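PDB 5WO2: periplasmic chaperone Spy from Escherichia coli, which acts as an ATP-independent periplasmic chaperone that limits protein aggregation and lets substrate proteins fold while bound to it. Local coordinates for the interface of chains A and B. Coordinates in Å, arbitrary orientation; residue numbers count along the deposited sequence, not the author numbering. Chains: chain A/B, Periplasmic chaperone Spy.

Contact 1 and contact 2 are patches of the same homodimer interface, and the centres of their C-alpha atoms lie about 17 Å apart. Both use helix 59-77 of chain A and the long helix 48-77 of chain B. Residue 55 serves in both, from chain B in contact 1 and from chain A in contact 2. Contact 1 is apolar and built around a methionine. Contact 2 is charged and brings residue 62 of the two chains together, which suggests that it lies near the two-fold axis. Together they help to hold the two copies in the elongated cradle of the chaperone.

Contact 1: the interface of chains A and B. Residues chain A 69-70, 92; chain B 37, 40-41, 46, 51, 54-55.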
ATOM      1  N   HIS A  69     -12.480   1.509  -5.796  1.00 35.23           N
ATOM      2  CA  HIS A  69     -12.512   0.613  -4.646  1.00 33.84           C
ATOM      3  C   HIS A  69     -13.470   1.154  -3.598  1.00 30.36           C
ATOM      4  O   HIS A  69     -14.346   0.422  -3.119  1.00 31.92           O
ATOM      5  CB  HIS A  69     -11.090   0.414  -4.060  1.00 41.48           C
ATOM      6  CG  HIS A  69     -11.035  -0.463  -2.836  1.00 44.24           C
ATOM      7  ND1 HIS A  69     -11.125  -1.843  -2.883  1.00 49.23           N
ATOM      8  CD2 HIS A  69     -10.892  -0.145  -1.525  1.00 43.83           C
ATOM      9  CE1 HIS A  69     -11.048  -2.334  -1.660  1.00 50.35           C
ATOM     10  NE2 HIS A  69     -10.908  -1.326  -0.815  1.00 47.49           N
ATOM     11  N   MET A  70     -13.367   2.435  -3.283  1.00 25.82           N
ATOM     12  CA  MET A  70     -14.154   2.990  -2.188  1.00 27.53           C
ATOM     13  C   MET A  70     -15.632   2.993  -2.609  1.00 27.36           C
ATOM     14  O   MET A  70     -16.522   2.694  -1.791  1.00 27.20           O
ATOM     15  CB  MET A  70     -13.676   4.383  -1.787  1.00 28.50           C
ATOM     16  CG  MET A  70     -12.307   4.373  -1.208  1.00 29.56           C
ATOM     17  SD  MET A  70     -11.693   6.094  -1.106  1.00 45.86           S
ATOM     18  CE  MET A  70     -12.512   6.277   0.419  1.00 35.64           C
ATOM     19  N   PHE A  92     -13.784  -3.811  10.716  1.00 39.11           N
ATOM     20  CA  PHE A  92     -13.036  -2.704  10.174  1.00 40.18           C
ATOM     21  C   PHE A  92     -12.165  -2.111  11.290  1.00 40.85           C
ATOM     22  O   PHE A  92     -10.997  -1.830  11.071  1.00 44.14           O
ATOM     23  CB  PHE A  92     -13.956  -1.651   9.578  1.00 40.02           C
ATOM     24  CG  PHE A  92     -13.272  -0.757   8.594  1.00 40.85           C
ATOM     25  CD1 PHE A  92     -12.471   0.291   9.032  1.00 42.00           C
ATOM     26  CD2 PHE A  92     -13.407  -0.976   7.226  1.00 41.74           C
ATOM     27  CE1 PHE A  92     -11.811   1.119   8.109  1.00 42.38           C
ATOM     28  CE2 PHE A  92     -12.764  -0.144   6.304  1.00 42.34           C
ATOM     29  CZ  PHE A  92     -11.959   0.906   6.750  1.00 42.26           C
TER
ATOM     30  N   MET B  37     -11.528   6.993   5.653  1.00 37.14           N
ATOM     31  CA  MET B  37     -11.917   5.968   4.686  1.00 35.07           C
ATOM     32  C   MET B  37     -13.126   5.197   5.185  1.00 34.84           C
ATOM     33  O   MET B  37     -14.101   4.937   4.455  1.00 34.16           O
ATOM     34  CB  MET B  37     -10.768   4.992   4.445  1.00 37.37           C
ATOM     35  CG  MET B  37     -11.099   3.969   3.373  1.00 37.55           C
ATOM     36  SD  MET B  37      -9.746   2.904   2.918  1.00 68.42           S
ATOM     37  CE  MET B  37     -10.460   2.105   1.482  1.00 57.24           C
ATOM     38  N   ILE B  40     -16.296   7.078   4.766  1.00 32.95           N
ATOM     39  CA  ILE B  40     -16.732   7.202   3.371  1.00 32.68           C
ATOM     40  C   ILE B  40     -17.424   5.921   2.921  1.00 29.65           C
ATOM     41  O   ILE B  40     -18.426   5.959   2.210  1.00 29.84           O
ATOM     42  CB  ILE B  40     -15.526   7.506   2.466  1.00 36.63           C
ATOM     43  CG1 ILE B  40     -15.158   8.989   2.638  1.00 43.09           C
ATOM     44  CG2 ILE B  40     -15.829   7.214   0.998  1.00 36.29           C
ATOM     45  CD1 ILE B  40     -13.775   9.268   2.305  1.00 47.24           C
ATOM     46  N   ILE B  41     -16.897   4.793   3.375  1.00 27.56           N
ATOM     47  CA  ILE B  41     -17.470   3.505   3.046  1.00 29.57           C
ATOM     48  C   ILE B  41     -18.797   3.289   3.776  1.00 28.64           C
ATOM     49  O   ILE B  41     -19.762   2.903   3.160  1.00 29.99           O
ATOM     50  CB  ILE B  41     -16.494   2.381   3.376  1.00 32.42           C
ATOM     51  CG1 ILE B  41     -15.290   2.502   2.438  1.00 36.10           C
ATOM     52  CG2 ILE B  41     -17.214   1.014   3.339  1.00 34.72           C
ATOM     53  CD1 ILE B  41     -14.163   1.530   2.749  1.00 39.43           C
ATOM     54  N   PHE B  46     -22.372   7.462  -1.667  1.00 34.82           N
ATOM     55  CA  PHE B  46     -20.947   7.659  -1.933  1.00 33.81           C
ATOM     56  C   PHE B  46     -20.706   9.112  -2.308  1.00 36.53           C
ATOM     57  O   PHE B  46     -21.331   9.641  -3.220  1.00 39.50           O
ATOM     58  CB  PHE B  46     -20.491   6.751  -3.058  1.00 34.01           C
ATOM     59  CG  PHE B  46     -19.031   6.911  -3.420  1.00 33.98           C
ATOM     60  CD1 PHE B  46     -18.065   6.540  -2.536  1.00 33.82           C
ATOM     61  CD2 PHE B  46     -18.652   7.394  -4.649  1.00 36.56           C
ATOM     62  CE1 PHE B  46     -16.711   6.690  -2.878  1.00 32.97           C
ATOM     63  CE2 PHE B  46     -17.342   7.541  -4.995  1.00 40.48           C
ATOM     64  CZ  PHE B  46     -16.353   7.205  -4.099  1.00 38.14           C
ATOM     65  N   ALA B  51     -14.350  11.568  -1.122  1.00 30.76           N
ATOM     66  CA  ALA B  51     -13.419  10.461  -1.334  1.00 30.05           C
ATOM     67  C   ALA B  51     -12.147  10.960  -1.981  1.00 28.14           C
ATOM     68  O   ALA B  51     -11.044  10.536  -1.616  1.00 27.20           O
ATOM     69  CB  ALA B  51     -14.106   9.377  -2.191  1.00 31.41           C
ATOM     70  N   GLN B  54      -9.884  12.418   0.658  1.00 26.72           N
ATOM     71  CA  GLN B  54      -9.283  11.336   1.461  1.00 27.04           C
ATOM     72  C   GLN B  54      -8.124  10.734   0.718  1.00 27.38           C
ATOM     73  O   GLN B  54      -7.046  10.533   1.291  1.00 27.87           O
ATOM     74  CB  GLN B  54     -10.310  10.242   1.788  1.00 32.14           C
ATOM     75  CG  GLN B  54      -9.841   9.281   2.875  1.00 39.56           C
ATOM     76  CD  GLN B  54      -8.990   8.126   2.358  1.00 47.13           C
ATOM     77  OE1 GLN B  54      -8.992   7.826   1.155  1.00 48.51           O
ATOM     78  NE2 GLN B  54      -8.255   7.465   3.275  1.00 51.37           N
ATOM     79  N   ILE B  55      -8.303  10.511  -0.581  1.00 25.60           N
ATOM     80  CA  ILE B  55      -7.233   9.941  -1.388  1.00 26.34           C
ATOM     81  C   ILE B  55      -6.017  10.885  -1.448  1.00 23.48           C
ATOM     82  O   ILE B  55      -4.862  10.481  -1.237  1.00 25.54           O
ATOM     83  CB  ILE B  55      -7.737   9.603  -2.814  1.00 24.20           C
ATOM     84  CG1 ILE B  55      -8.735   8.442  -2.764  1.00 25.86           C
ATOM     85  CG2 ILE B  55      -6.547   9.308  -3.793  1.00 28.43           C
ATOM     86  CD1 ILE B  55      -9.484   8.289  -4.042  1.00 27.84           C
TER
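The thioether sulfur SD of A:Met70 lies among side chains of helix 48-77 of the other subunit. The amide oxygen OE1 of B:Gln54 is 3.9 Å from SD of A:Met70, a van der Waals contact and not a hydrogen bond. CG1 of B:Ile55 approaches SD of A:Met70 at 4.1 Å as the two side chains run past each other in opposite directions. This is an apolar patch of the homodimer interface, where a methionine of one subunit packs between helices 32-41 and 48-77 of the other. No polar pair bridges the two chains here; carbon and sulfur carry the contact. A:Met70 dominates it, with 109 Å² of its surface hidden by chain B. Its chain bends at the last torsion (chi3 85°) and turns the methyl CE onto B:Ile40. CE of A:Met70 touches the branch CG2 of B:Ile40 at 3.5 Å, a tight fit for two carbons. The delta-methyl CD1 of the same isoleucine is a further neighbour of CE. Nearer the backbone, CB of A:Met70 faces CE1 of the B:Phe46 ring at 4.0 Å.

B:Met37 reaches back from helix 32-41. Its CG is anti to the backbone N (chi1 -176°), and the extended chain carries CE across to chain A. The two methionines, A:Met70 and B:Met37, exchange contacts: the methyl CE of each lies 4.0 Å from CG of the other. The same CE of B:Met37 meets the A:His69 imidazole at its edge, in the ring plane, 3.8 Å from CD2. The rim atom CE2 of A:Phe92 meets the delta-methyl CD1 of B:Ile41 at 4.2 Å.

Contact 2: the interface of chains A and B. Residues chain A 33, 55, 59, 62; chain B 59, 62-63, 66.
A:Arg62 and B:Arg62 meet tip to tip, with their guanidinium planes stacked 21° apart. The closest approach of the two groups is too short to be reliable, and their nitrogens do not hydrogen-bond to each other.

A:Arg62 can be followed outward. Its CB lies 4.0 Å from the carboxylate oxygen OE2 of B:Glu59. CD of A:Arg62 then packs against NE of B:Arg62 at 3.6 Å. A bend at chi3 (-62°) turns the guanidinium so that its NE side faces B:Glu59. NE of A:Arg62 donates an almost straight hydrogen bond, 174° at the hydrogen, to OE2 of B:Glu59 at 2.9 Å. The bond lies in the guanidinium plane and uses the syn lone pair of OE2. NH2 of A:Arg62 donates to OE1 of B:Glu59, also at 2.9 Å, completing a side-on, two-nitrogen salt bridge. The same NH2 of A:Arg62 gives a hydrogen bond to the backbone O of A:Ile55 at 2.9 Å. NH1 points toward A:Glu33, whose carboxylate pairs with both arginines at longer range. That carboxylate, with B:Glu59, would offset repulsion between the guanidiniums, which are probably both charged.

The O of A:Ile55 is shared between the chains. NH1 of B:Arg62 donates to the backbone O of A:Ile55 at 2.9 Å, from above the carbonyl plane. The straight chain of B:Arg62 runs antiparallel to the A:Ile55 side chain and brings NH1 to the carbonyl. The delta-methyl CD1 of A:Ile55 packs on CB of B:Met66 at 3.5 Å. Two waters also link A:Glu59 to the B:Glu59 carboxylate.

In chain A, residue 55 lies near the end of helix 48-56, just before helix 59-77 begins. In chain B, helix 48-77 runs unbroken through the contact. Both arginines donate to the backbone O of A:Ile55 beside this helix break, probably close to the middle of the dimer.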
ATOM      1  N   GLU A  33       6.737   0.452 -12.585  1.00 45.37           N
ATOM      2  CA  GLU A  33       6.929   1.112 -11.312  1.00 43.39           C
ATOM      3  C   GLU A  33       8.004   0.431 -10.497  1.00 40.97           C
ATOM      4  O   GLU A  33       8.822   1.095  -9.849  1.00 39.02           O
ATOM      5  CB  GLU A  33       5.630   1.133 -10.521  1.00 48.53           C
ATOM      6  CG  GLU A  33       5.607   2.199  -9.443  1.00 52.62           C
ATOM      7  CD  GLU A  33       4.795   3.431  -9.872  1.00 58.50           C
ATOM      8  OE1 GLU A  33       5.058   3.961 -10.978  1.00 59.54           O
ATOM      9  OE2 GLU A  33       3.885   3.842  -9.113  1.00 62.37           O
ATOM     10  N   ILE A  55       7.549   8.435  -6.977  1.00 26.66           N
ATOM     11  CA  ILE A  55       6.400   8.185  -6.122  1.00 24.97           C
ATOM     12  C   ILE A  55       5.161   8.863  -6.698  1.00 26.42           C
ATOM     13  O   ILE A  55       4.072   8.302  -6.692  1.00 28.18           O
ATOM     14  CB  ILE A  55       6.702   8.681  -4.700  1.00 26.77           C
ATOM     15  CG1 ILE A  55       7.780   7.778  -4.088  1.00 25.77           C
ATOM     16  CG2 ILE A  55       5.466   8.785  -3.859  1.00 29.01           C
ATOM     17  CD1 ILE A  55       8.422   8.372  -2.864  1.00 26.50           C
ATOM     18  N   GLU A  59       0.077   8.855  -9.640  1.00 39.72           N
ATOM     19  CA  GLU A  59      -0.967   9.505  -8.833  1.00 31.32           C
ATOM     20  C   GLU A  59      -2.380   9.399  -9.410  1.00 32.18           C
ATOM     21  O   GLU A  59      -3.339   9.078  -8.695  1.00 30.95           O
ATOM     22  CB  GLU A  59      -0.598  10.990  -8.660  1.00 30.76           C
ATOM     23  CG  GLU A  59      -1.581  11.794  -7.856  1.00 29.33           C
ATOM     24  CD  GLU A  59      -1.218  13.300  -7.864  1.00 32.68           C
ATOM     25  OE1 GLU A  59      -0.044  13.556  -7.664  1.00 33.85           O
ATOM     26  OE2 GLU A  59      -2.106  14.171  -8.035  1.00 33.46           O
ATOM     27  N   ARG A  62      -3.668   5.736  -9.384  1.00 34.00           N
ATOM     28  CA  ARG A  62      -3.988   5.416  -7.998  1.00 31.49           C
ATOM     29  C   ARG A  62      -5.317   6.019  -7.604  1.00 29.80           C
ATOM     30  O   ARG A  62      -6.143   5.351  -6.953  1.00 29.01           O
ATOM     31  CB  ARG A  62      -2.882   5.940  -7.063  1.00 30.02           C
ATOM     32  CG  ARG A  62      -1.663   5.065  -7.049  1.00 34.72           C
ATOM     33  CD  ARG A  62      -0.787   5.376  -5.859  1.00 33.62           C
ATOM     34  NE  ARG A  62      -0.288   6.748  -5.872  1.00 31.54           N
ATOM     35  CZ  ARG A  62       0.848   7.126  -6.468  1.00 33.15           C
ATOM     36  NH1 ARG A  62       1.590   6.267  -7.143  1.00 36.15           N
ATOM     37  NH2 ARG A  62       1.203   8.376  -6.392  1.00 32.72           N
TER
ATOM     38  N   GLU B  59      -2.090  10.379  -0.065  1.00 28.24           N
ATOM     39  CA  GLU B  59      -0.867  10.561  -0.865  1.00 27.20           C
ATOM     40  C   GLU B  59       0.284  11.169  -0.021  1.00 28.40           C
ATOM     41  O   GLU B  59       1.472  10.842  -0.239  1.00 27.53           O
ATOM     42  CB  GLU B  59      -1.115  11.439  -2.102  1.00 27.28           C
ATOM     43  CG  GLU B  59      -1.936  10.807  -3.206  1.00 30.17           C
ATOM     44  CD  GLU B  59      -1.200   9.680  -3.957  1.00 31.57           C
ATOM     45  OE1 GLU B  59       0.034   9.801  -4.202  1.00 32.99           O
ATOM     46  OE2 GLU B  59      -1.867   8.700  -4.336  1.00 34.04           O
ATOM     47  N   ARG B  62       1.652   8.182   1.976  1.00 31.20           N
ATOM     48  CA  ARG B  62       2.323   7.291   1.055  1.00 29.49           C
ATOM     49  C   ARG B  62       3.696   7.868   0.644  1.00 28.08           C
ATOM     50  O   ARG B  62       4.669   7.142   0.565  1.00 29.14           O
ATOM     51  CB  ARG B  62       1.465   7.043  -0.173  1.00 31.37           C
ATOM     52  CG  ARG B  62       2.118   6.185  -1.256  1.00 34.69           C
ATOM     53  CD  ARG B  62       1.162   5.896  -2.419  1.00 38.52           C
ATOM     54  NE  ARG B  62       1.815   5.083  -3.449  1.00 43.02           N
ATOM     55  CZ  ARG B  62       2.620   5.580  -4.387  1.00 48.81           C
ATOM     56  NH1 ARG B  62       2.867   6.878  -4.432  1.00 48.40           N
ATOM     57  NH2 ARG B  62       3.179   4.785  -5.295  1.00 53.83           N
ATOM     58  N   LYS B  63       3.780   9.173   0.415  0.63 25.58           N
ATOM     59  CA  LYS B  63       5.045   9.719   0.017  0.63 25.13           C
ATOM     60  C   LYS B  63       6.052   9.590   1.156  0.63 26.84           C
ATOM     61  O   LYS B  63       7.227   9.234   0.927  0.63 27.08           O
ATOM     62  CB  LYS B  63       4.880  11.178  -0.423  0.63 26.09           C
ATOM     63  CG  LYS B  63       6.154  11.852  -0.732  0.63 26.87           C
ATOM     64  CD  LYS B  63       5.956  13.340  -0.994  0.63 29.00           C
ATOM     65  CE  LYS B  63       7.250  14.061  -1.085  0.63 33.01           C
ATOM     66  NZ  LYS B  63       7.095  15.539  -0.921  0.63 37.89           N
ATOM     67  N   MET B  66       6.935   5.710   1.405  0.57 27.60           N
ATOM     68  CA  MET B  66       7.764   5.279   0.289  0.57 27.21           C
ATOM     69  C   MET B  66       9.161   5.862   0.366  0.57 24.61           C
ATOM     70  O   MET B  66      10.123   5.128   0.154  0.57 27.26           O
ATOM     71  CB  MET B  66       7.128   5.654  -1.045  0.57 25.36           C
ATOM     72  CG  MET B  66       5.939   4.811  -1.451  0.57 24.95           C
ATOM     73  SD  MET B  66       6.281   3.058  -1.596  0.57 33.18           S
ATOM     74  CE  MET B  66       7.940   2.989  -2.196  0.57 34.64           C
TER
HETATM   75  O   HOH W   1      -3.883   9.542  -6.012  1.00 26.62           O
HETATM   76  O   HOH W   2       1.278  12.243  -5.522  1.00 28.62           O